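Local coordinates for coenzyme A transferase (Yersinia pestis, PDB 3QLI), which probably transfers coenzyme A from an acyl-CoA to a carboxylate such as acetate, at residues A337-D342 and S349-G354; A346-S349 and H355-S358. One frame throughout, in Å; residues are numbered along the deposited sequence.

Contact 1: A337-D342 and S349-G354; sequences ATLQID and SEHMLG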
# COMPACT_ATOMS: atom_id res chain seq x y z
N ALA A 337 11.38 11.59 5.59
CA ALA A 337 12.50 11.19 6.42
C ALA A 337 12.21 9.83 7.03
O ALA A 337 11.06 9.41 7.07
CB ALA A 337 12.72 12.23 7.51
N THR A 338 13.23 9.13 7.50
CA THR A 338 13.00 7.89 8.22
C THR A 338 13.99 7.77 9.38
O THR A 338 14.90 8.58 9.50
CB THR A 338 13.11 6.68 7.28
OG1 THR A 338 12.71 5.50 7.98
CG2 THR A 338 14.55 6.52 6.78
N LEU A 339 13.80 6.77 10.24
CA LEU A 339 14.72 6.56 11.35
C LEU A 339 15.76 5.49 11.01
O LEU A 339 16.92 5.58 11.40
CB LEU A 339 13.96 6.18 12.63
CG LEU A 339 13.07 7.29 13.19
CD1 LEU A 339 12.43 6.86 14.50
CD2 LEU A 339 13.88 8.57 13.39
N GLN A 340 15.32 4.47 10.29
CA GLN A 340 16.21 3.36 9.93
C GLN A 340 15.91 2.86 8.53
O GLN A 340 14.77 2.92 8.06
CB GLN A 340 16.02 2.18 10.88
CG GLN A 340 16.11 2.50 12.34
CD GLN A 340 15.78 1.28 13.17
OE1 GLN A 340 14.72 0.67 13.00
NE2 GLN A 340 16.69 0.89 14.05
N ILE A 341 16.95 2.35 7.86
CA ILE A 341 16.79 1.66 6.60
C ILE A 341 17.51 0.33 6.72
O ILE A 341 18.65 0.28 7.18
CB ILE A 341 17.42 2.46 5.43
CG1 ILE A 341 16.81 3.86 5.34
CG2 ILE A 341 17.23 1.71 4.12
CD1 ILE A 341 17.43 4.70 4.20
N ASP A 342 16.87 -0.77 6.32
CA ASP A 342 17.58 -2.04 6.43
C ASP A 342 18.13 -2.51 5.09
O ASP A 342 17.92 -1.85 4.07
CB ASP A 342 16.78 -3.12 7.19
CG ASP A 342 15.63 -3.72 6.38
OD1 ASP A 342 15.60 -3.57 5.12
OD2 ASP A 342 14.77 -4.37 7.02
N SER A 349 10.07 4.33 10.52
CA SER A 349 9.97 5.65 11.13
C SER A 349 9.47 5.58 12.57
O SER A 349 9.30 6.61 13.22
CB SER A 349 9.02 6.54 10.31
OG SER A 349 9.59 6.88 9.07
N GLU A 350 9.22 4.38 13.07
CA GLU A 350 8.66 4.24 14.41
C GLU A 350 9.73 4.36 15.49
O GLU A 350 10.70 3.61 15.48
CB GLU A 350 7.93 2.90 14.53
CG GLU A 350 7.41 2.63 15.93
CD GLU A 350 6.46 3.71 16.41
OE1 GLU A 350 5.47 4.00 15.70
OE2 GLU A 350 6.72 4.29 17.49
N HIS A 351 9.54 5.28 16.43
CA HIS A 351 10.49 5.47 17.52
C HIS A 351 10.47 4.33 18.53
O HIS A 351 11.50 4.00 19.12
CB HIS A 351 10.23 6.79 18.28
CG HIS A 351 10.79 8.00 17.61
ND1 HIS A 351 10.07 8.77 16.73
CD2 HIS A 351 12.00 8.60 17.72
CE1 HIS A 351 10.81 9.78 16.31
NE2 HIS A 351 11.99 9.70 16.90
N MET A 352 9.30 3.74 18.77
CA MET A 352 9.18 2.69 19.79
C MET A 352 9.65 1.33 19.30
O MET A 352 9.06 0.76 18.38
CB MET A 352 7.76 2.60 20.32
CG MET A 352 7.27 3.86 21.00
SD MET A 352 5.71 3.65 21.91
CE MET A 352 6.26 2.73 23.34
N LEU A 353 10.71 0.83 19.93
CA LEU A 353 11.34 -0.44 19.55
C LEU A 353 10.35 -1.61 19.51
O LEU A 353 9.62 -1.85 20.47
CB LEU A 353 12.47 -0.78 20.53
CG LEU A 353 13.81 -0.05 20.43
CD1 LEU A 353 13.64 1.46 20.46
CD2 LEU A 353 14.73 -0.51 21.56
N GLY A 354 10.35 -2.32 18.39
CA GLY A 354 9.53 -3.51 18.23
C GLY A 354 8.11 -3.22 17.77
O GLY A 354 7.40 -4.12 17.31
O HOH W 1 10.02 5.07 6.96

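Contact 2: A346-S349 and H355-S358; sequences ACNS and HQYS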
# COMPACT_ATOMS: atom_id res chain seq x y z
N ALA A 346 13.73 -1.80 3.13
CA ALA A 346 12.58 -1.37 3.92
C ALA A 346 12.99 -0.24 4.86
O ALA A 346 14.15 -0.18 5.29
CB ALA A 346 12.04 -2.54 4.73
N CYS A 347 12.06 0.66 5.18
CA CYS A 347 12.34 1.80 6.06
C CYS A 347 11.43 1.79 7.28
O CYS A 347 10.28 1.34 7.21
CB CYS A 347 12.16 3.12 5.29
SG CYS A 347 13.16 3.14 3.75
N ASN A 348 11.95 2.31 8.39
CA ASN A 348 11.20 2.38 9.64
C ASN A 348 11.24 3.77 10.25
O ASN A 348 12.32 4.32 10.47
CB ASN A 348 11.77 1.38 10.65
CG ASN A 348 11.05 1.45 11.99
OD1 ASN A 348 9.84 1.67 12.04
ND2 ASN A 348 11.80 1.27 13.07
N SER A 349 10.07 4.33 10.52
CA SER A 349 9.97 5.65 11.13
C SER A 349 9.47 5.58 12.57
O SER A 349 9.30 6.61 13.22
CB SER A 349 9.02 6.54 10.31
OG SER A 349 9.59 6.88 9.07
N HIS A 355 7.70 -1.96 17.88
CA HIS A 355 6.34 -1.57 17.51
C HIS A 355 6.30 -0.88 16.16
O HIS A 355 7.33 -0.54 15.58
CB HIS A 355 5.74 -0.64 18.57
CG HIS A 355 5.64 -1.27 19.92
ND1 HIS A 355 4.52 -1.96 20.34
CD2 HIS A 355 6.52 -1.33 20.95
CE1 HIS A 355 4.72 -2.41 21.57
NE2 HIS A 355 5.93 -2.05 21.96
N GLN A 356 5.08 -0.67 15.66
CA GLN A 356 4.92 0.03 14.40
C GLN A 356 3.59 0.79 14.44
O GLN A 356 2.54 0.23 14.15
CB GLN A 356 4.99 -0.96 13.22
CG GLN A 356 4.95 -0.34 11.83
CD GLN A 356 6.02 0.73 11.64
OE1 GLN A 356 5.70 1.92 11.54
NE2 GLN A 356 7.28 0.32 11.59
N TYR A 357 3.66 2.05 14.84
CA TYR A 357 2.49 2.92 14.84
C TYR A 357 2.61 3.97 13.74
O TYR A 357 1.62 4.60 13.38
CB TYR A 357 2.33 3.63 16.18
CG TYR A 357 2.28 2.71 17.37
CD1 TYR A 357 3.31 2.68 18.30
CD2 TYR A 357 1.20 1.85 17.56
CE1 TYR A 357 3.28 1.83 19.38
CE2 TYR A 357 1.15 0.99 18.64
CZ TYR A 357 2.19 0.99 19.54
OH TYR A 357 2.14 0.14 20.62
N SER A 358 3.82 4.16 13.21
CA SER A 358 4.03 5.23 12.23
C SER A 358 3.48 4.89 10.84
O SER A 358 3.33 5.77 10.00
CB SER A 358 5.51 5.65 12.15
OG SER A 358 6.32 4.59 11.66
O HOH W 2 10.19 0.54 15.69

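Contact 1: A337-D342 and S349-G354
Leu339 turns its CG away from its own carbonyl carbon (chi1 -66°) and then runs extended, which carries CD1 out to His351. The CB of His351 points away from residues 337-342, yet its first torsion of -81° swings the ring back to meet the leucine. CD1 sits over the centre of one ring face, 3.6 Å from the centroid of the His351 ring and 3° off the ring normal. This is a CH-pi contact, and the leucine chain meets the histidine roughly square-on. The same methyl also rests on the backbone, with Leu339 CD1 3.4 Å from Ser349 O. Leu339 covers the most area in this contact. Leu339 and Gln340 are both set opposite Asn348, which makes a classic beta bulge leading into strand 340-342. The other half of the contact is polar. Ser349 OG lies 3.5 Å from Ala337 O and 3.6 Å from Thr338 OG1. A water joins the two hydroxyls, 2.9 Å from Thr338 OG1, to which it donates, and 2.8 Å from Ser349 OG. Thr338 OG1 is also hydrogen-bonded to Asn348 O, so the buried hydroxyl has two partners. Further on, Glu350 OE2 accepts Met352 N at 2.9 Å through its anti lone pair, and its OE1 is bonded to Tyr357 N further along the loop. Both carboxylate oxygens are thus held by backbone N-H groups. Leu339 and Glu350 belong to coenzyme A binding sites seen for this protein. His351 and Met352 lean on Arg106 of helix 103-114.

Contact 2: A346-S349 and H355-S358
Gln356 gives an N-H to Asn348 in the one direct hydrogen bond between 346-349 and 355-358. The NE2 of Gln356 lies 2.9 Å from OD1 of Asn348, with an N-H...O angle of 149°. The donor stands above the carbonyl plane of Asn348, 38° out of it. The two amides are nearly perpendicular, and the two side chains run antiparallel alongside each other. Gln356 reaches this place by a bend at chi2 (54°), which folds its amide back toward residues 346-349. Its other end is held too. Ser358 OG donates to Gln356 OE1 at 2.7 Å, in the carbonyl plane. Thr403 OG1 bonds to both Gln356 OE1 and Ser358 OG, and NE2 has a second acceptor in Pro401 O. These bonds fix the rotation of the buried amide. Asn348 OD1 is shared as well, since it also accepts Glu350 N. Beside this tight polar group, Ser358 OG lies against the Ser349 backbone, 3.4 Å from Ser349 C. Ser358 belongs to a coenzyme A site seen for this protein. The looser side is bridged by water. One water accepts from Asn348 ND2 at 3.2 Å and lies 3.1 Å from His355 O, both longer than the direct amide bond. Asn348 ND2 also bonds to Gln340 OE1. Gln356 O is hydrogen-bonded to Arg406 of the second subunit. The contact joins short strand 347-348, paired with strand 340-342, to the loop that leads on to helix 363-372.

Contacts 1 and 2 share Ser349, and their centres are only about 5 Å apart. Strand 347-348, in contact 2, is the neighbour of strand 340-342, in contact 1. The backbone joins them where Leu339 N lies 2.9 Å from Asn348 O, a probable hydrogen bond. A second join runs through the loop, from the carboxylate of Glu350 to the 355-358 segment. Both contacts carry residues of coenzyme A sites seen for this protein. Leu339, Ser358 and Gln363 contact one bound coenzyme A and Glu350 another; Arg215 is common to both. Gln363 also bonds to Ala337 O. No coenzyme A is bound to this chain in the model.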